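Local coordinates for unknown protein (Galdieria sulphuraria, PDB 2NYI), which is of unknown function but carries tandem ACT domains, a fold that in many relatives binds small regulatory ligands such as amino acids, at residues L151-E154 with V155-L159; S75-R78 with A79-V82. All coordinates share one frame; numbering follows the deposited sequence. Where two conformers were deposited one is given.

Interaction 1 (L151-E154 with V155-L159); sequences LYQE and VVTAL
The first turns of the helix 152-166 bring Tyr152 against Val156 and Gln153 against Thr157, one helical turn apart in each case. Methyl CG2 of Val156 sits over one face of the Tyr152 ring, 3.8 Å from the ring centroid and 18° off its normal, a CH-pi contact displaced toward the hydroxyl end, with CZ the nearest ring atom at 3.6 Å. The phenol reaches this methyl because CG of Tyr152 lies opposite the backbone N (chi1 177°), which leans the ring outward and forward, toward the next turn. Its OH then hydrogen-bonds Leu172 O on the strand 169-174, so the ring is held at its polar end as well as on its face. This helix is the second of the C-terminal βαββαβ unit, the ACT topology, whose four antiparallel strands run in the order 2-3-1-4; Val155 and Val156 also pack on Leu172. On the neighbouring side of the helix the chain of Gln153 bends at chi2 (47°), turning its amide forward so that NE2 donates to Thr157 OG1 at 3.0 Å. The hydroxyl oxygen lies almost in the amide plane, which probably restrains rotation of the amide. Beneath these side chains run the i to i+4 hydrogen bonds of the alpha-helix: Val155 N to Leu151 O and Val156 N to Tyr152 O, both 2.9 Å, then Thr157 N to Gln153 O at 2.8 Å. Ala158 N to Glu154 O follows at 3.0 Å.

Interaction 2 (S75-R78 with A79-V82); sequences STRR and ASSV
Arg77 NH1 donates to Ser80 OG at 3.0 Å, a bond with an N-H...O angle of 149° whose acceptor lies at the edge of the guanidinium, tilted 21° from its plane. The same nitrogen makes a weak bond to Arg78 O at 3.2 Å, so it spans the point where the strand 73-78, the edge strand of the N-terminal ACT domain's sheet within this chain, runs out into loop. Arg77 gets there with CG set between its own N and carbonyl carbon (chi1 63°) and the chain extended from CG to NE, which carries the charged end alongside the backbone. From the second subunit, Asp44 takes NE in a salt bridge and the carbonyl of Gly42 accepts from NH2. Arg78 turns elsewhere: in one of its two conformers the bent chain puts NH2 by Gln4 OE1 and the cation against Phe6, a placement less certain for that reason. A leucine in place of Arg77 would probably leave Asp44 of the second subunit without its cationic mate and Ser80 OG without this donor, letting the start of the loop move more. With all three of its nitrogens engaged, the guanidinium is probably fixed in its rotation, and one charge thereby couples the strand's exit to the dimer interface.

Interaction 2 closes before interaction 1 opens, and the two fall in different halves of the tandem: residues 75-82 run from the end of the last strand of the N-terminal unit into the following loop, whereas 151-159 begin the last helix of the C-terminal unit. Their centres are 33 Å apart and their nearest atoms about 18 Å, so neither touches the other. Together they illustrate how short-range contacts along a chain gain a wider role through outside partners. Interaction 1 ties its helix to the strand 169-174 within one chain; interaction 2 looks outward, to Gly42 and Asp44 of the second subunit. Both are surface contacts.

Interaction 1 (L151-E154 with V155-L159)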
loop_
_atom_site.group_PDB
_atom_site.type_symbol
_atom_site.label_atom_id
_atom_site.label_comp_id
_atom_site.label_asym_id
_atom_site.label_seq_id
_atom_site.Cartn_x
_atom_site.Cartn_y
_atom_site.Cartn_z
ATOM N N LEU A 151 -7.793 -2.264 -25.795
ATOM C CA LEU A 151 -8.908 -2.838 -25.019
ATOM C C LEU A 151 -9.756 -1.794 -24.282
ATOM O O LEU A 151 -10.750 -2.160 -23.644
ATOM C CB LEU A 151 -8.387 -3.859 -23.987
ATOM C CG LEU A 151 -7.509 -5.031 -24.440
ATOM C CD1 LEU A 151 -7.190 -5.993 -23.299
ATOM C CD2 LEU A 151 -8.124 -5.786 -25.614
ATOM N N TYR A 152 -9.373 -0.518 -24.350
ATOM C CA TYR A 152 -10.026 0.535 -23.543
ATOM C C TYR A 152 -11.544 0.505 -23.712
ATOM O O TYR A 152 -12.272 0.408 -22.728
ATOM C CB TYR A 152 -9.488 1.919 -23.902
ATOM C CG TYR A 152 -10.163 3.066 -23.154
ATOM C CD1 TYR A 152 -9.899 3.287 -21.795
ATOM C CD2 TYR A 152 -11.067 3.917 -23.799
ATOM C CE1 TYR A 152 -10.520 4.342 -21.095
ATOM C CE2 TYR A 152 -11.693 4.974 -23.107
ATOM C CZ TYR A 152 -11.402 5.176 -21.755
ATOM O OH TYR A 152 -11.995 6.208 -21.054
ATOM N N GLN A 153 -12.014 0.564 -24.962
ATOM C CA GLN A 153 -13.459 0.663 -25.194
ATOM C C GLN A 153 -14.214 -0.550 -24.654
ATOM O O GLN A 153 -15.255 -0.394 -24.000
ATOM C CB GLN A 153 -13.803 0.959 -26.666
ATOM C CG GLN A 153 -15.299 1.251 -26.898
ATOM C CD GLN A 153 -15.880 2.251 -25.888
ATOM O OE1 GLN A 153 -15.431 3.401 -25.795
ATOM N NE2 GLN A 153 -16.886 1.808 -25.125
ATOM N N GLU A 154 -13.688 -1.754 -24.869
ATOM C CA GLU A 154 -14.387 -2.934 -24.341
ATOM C C GLU A 154 -14.360 -3.042 -22.816
ATOM O O GLU A 154 -15.296 -3.584 -22.213
ATOM C CB GLU A 154 -13.910 -4.226 -24.992
ATOM C CG GLU A 154 -12.579 -4.738 -24.552
ATOM C CD GLU A 154 -12.092 -5.818 -25.496
ATOM O OE1 GLU A 154 -11.983 -5.526 -26.706
ATOM O OE2 GLU A 154 -11.846 -6.950 -25.032
ATOM N N VAL A 155 -13.284 -2.546 -22.200
ATOM C CA VAL A 155 -13.224 -2.417 -20.733
ATOM C C VAL A 155 -14.324 -1.473 -20.249
ATOM O O VAL A 155 -15.101 -1.835 -19.335
ATOM C CB VAL A 155 -11.835 -1.938 -20.249
ATOM C CG1 VAL A 155 -11.848 -1.619 -18.728
ATOM C CG2 VAL A 155 -10.771 -3.009 -20.564
ATOM N N VAL A 156 -14.410 -0.303 -20.890
ATOM C CA VAL A 156 -15.413 0.733 -20.580
ATOM C C VAL A 156 -16.824 0.174 -20.722
ATOM O O VAL A 156 -17.685 0.404 -19.854
ATOM C CB VAL A 156 -15.198 2.024 -21.432
ATOM C CG1 VAL A 156 -16.446 2.929 -21.458
ATOM C CG2 VAL A 156 -13.984 2.804 -20.897
ATOM N N THR A 157 -17.050 -0.573 -21.804
ATOM C CA THR A 157 -18.353 -1.185 -22.057
ATOM C C THR A 157 -18.705 -2.209 -20.964
ATOM O O THR A 157 -19.842 -2.235 -20.467
ATOM C CB THR A 157 -18.423 -1.800 -23.480
ATOM O OG1 THR A 157 -18.383 -0.749 -24.460
ATOM C CG2 THR A 157 -19.705 -2.620 -23.674
ATOM N N ALA A 158 -17.738 -3.041 -20.586
ATOM C CA ALA A 158 -17.914 -3.995 -19.474
ATOM C C ALA A 158 -18.152 -3.298 -18.135
ATOM O O ALA A 158 -18.985 -3.758 -17.333
ATOM C CB ALA A 158 -16.731 -4.949 -19.386
ATOM N N LEU A 159 -17.456 -2.188 -17.892
ATOM C CA LEU A 159 -17.638 -1.436 -16.639
ATOM C C LEU A 159 -19.018 -0.753 -16.595
ATOM O O LEU A 159 -19.569 -0.522 -15.517
ATOM C CB LEU A 159 -16.511 -0.420 -16.416
ATOM C CG LEU A 159 -15.109 -0.986 -16.101
ATOM C CD1 LEU A 159 -14.062 0.123 -16.084
ATOM C CD2 LEU A 159 -15.106 -1.758 -14.774
#

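Interaction 2 (S75-R78 with A79-V82)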
loop_
_atom_site.group_PDB
_atom_site.type_symbol
_atom_site.label_atom_id
_atom_site.label_comp_id
_atom_site.label_asym_id
_atom_site.label_seq_id
_atom_site.Cartn_x
_atom_site.Cartn_y
_atom_site.Cartn_z
ATOM N N SER A 75 10.398 -11.100 3.765
ATOM C CA SER A 75 11.033 -11.910 2.706
ATOM C C SER A 75 11.895 -11.007 1.840
ATOM O O SER A 75 11.613 -9.816 1.707
ATOM C CB SER A 75 9.996 -12.667 1.866
ATOM O OG SER A 75 9.193 -11.775 1.107
ATOM N N THR A 76 12.968 -11.578 1.298
ATOM C CA THR A 76 13.905 -10.850 0.457
ATOM C C THR A 76 14.207 -11.777 -0.724
ATOM O O THR A 76 14.524 -12.951 -0.511
ATOM C CB THR A 76 15.246 -10.551 1.227
ATOM O OG1 THR A 76 14.978 -9.797 2.416
ATOM C CG2 THR A 76 16.230 -9.752 0.359
ATOM N N ARG A 77 14.134 -11.253 -1.946
ATOM C CA ARG A 77 14.514 -12.017 -3.132
ATOM C C ARG A 77 15.187 -11.080 -4.114
ATOM O O ARG A 77 15.007 -9.862 -4.030
ATOM C CB ARG A 77 13.307 -12.670 -3.802
ATOM C CG ARG A 77 12.278 -11.687 -4.335
ATOM C CD ARG A 77 11.183 -12.364 -5.126
ATOM N NE ARG A 77 10.182 -11.390 -5.559
ATOM C CZ ARG A 77 10.240 -10.685 -6.694
ATOM N NH1 ARG A 77 11.249 -10.826 -7.554
ATOM N NH2 ARG A 77 9.272 -9.834 -6.980
ATOM N N ARG A 78 15.987 -11.643 -5.020
ATOM C CA ARG A 78 16.592 -10.858 -6.088
ATOM C C ARG A 78 15.463 -10.218 -6.892
ATOM O O ARG A 78 14.376 -10.805 -7.039
ATOM C CB ARG A 78 17.463 -11.744 -6.999
ATOM C CG ARG A 78 18.933 -11.303 -7.183
ATOM C CD ARG A 78 19.199 -9.879 -6.721
ATOM N NE ARG A 78 20.020 -9.077 -7.626
ATOM C CZ ARG A 78 19.573 -8.484 -8.733
ATOM N NH1 ARG A 78 18.312 -8.623 -9.112
ATOM N NH2 ARG A 78 20.396 -7.759 -9.478
ATOM N N ALA A 79 15.710 -9.008 -7.389
ATOM C CA ALA A 79 14.772 -8.325 -8.272
ATOM C C ALA A 79 14.613 -9.107 -9.569
ATOM O O ALA A 79 15.560 -9.744 -10.042
ATOM C CB ALA A 79 15.237 -6.909 -8.570
ATOM N N SER A 80 13.412 -9.047 -10.130
ATOM C CA SER A 80 13.045 -9.803 -11.322
ATOM C C SER A 80 13.822 -9.349 -12.554
ATOM O O SER A 80 14.137 -8.164 -12.701
ATOM C CB SER A 80 11.541 -9.687 -11.579
ATOM O OG SER A 80 10.793 -10.120 -10.448
ATOM N N SER A 81 14.132 -10.300 -13.433
ATOM C CA SER A 81 14.778 -9.981 -14.695
ATOM C C SER A 81 13.728 -9.519 -15.710
ATOM O O SER A 81 13.724 -8.348 -16.104
ATOM C CB SER A 81 15.585 -11.179 -15.220
ATOM O OG SER A 81 14.755 -12.309 -15.448
ATOM N N VAL A 82 12.827 -10.436 -16.081
ATOM C CA VAL A 82 11.818 -10.252 -17.151
ATOM C C VAL A 82 11.248 -8.831 -17.291
ATOM O O VAL A 82 11.382 -8.197 -18.340
ATOM C CB VAL A 82 10.654 -11.289 -17.021
ATOM C CG1 VAL A 82 9.886 -11.109 -15.706
ATOM C CG2 VAL A 82 9.711 -11.206 -18.220
#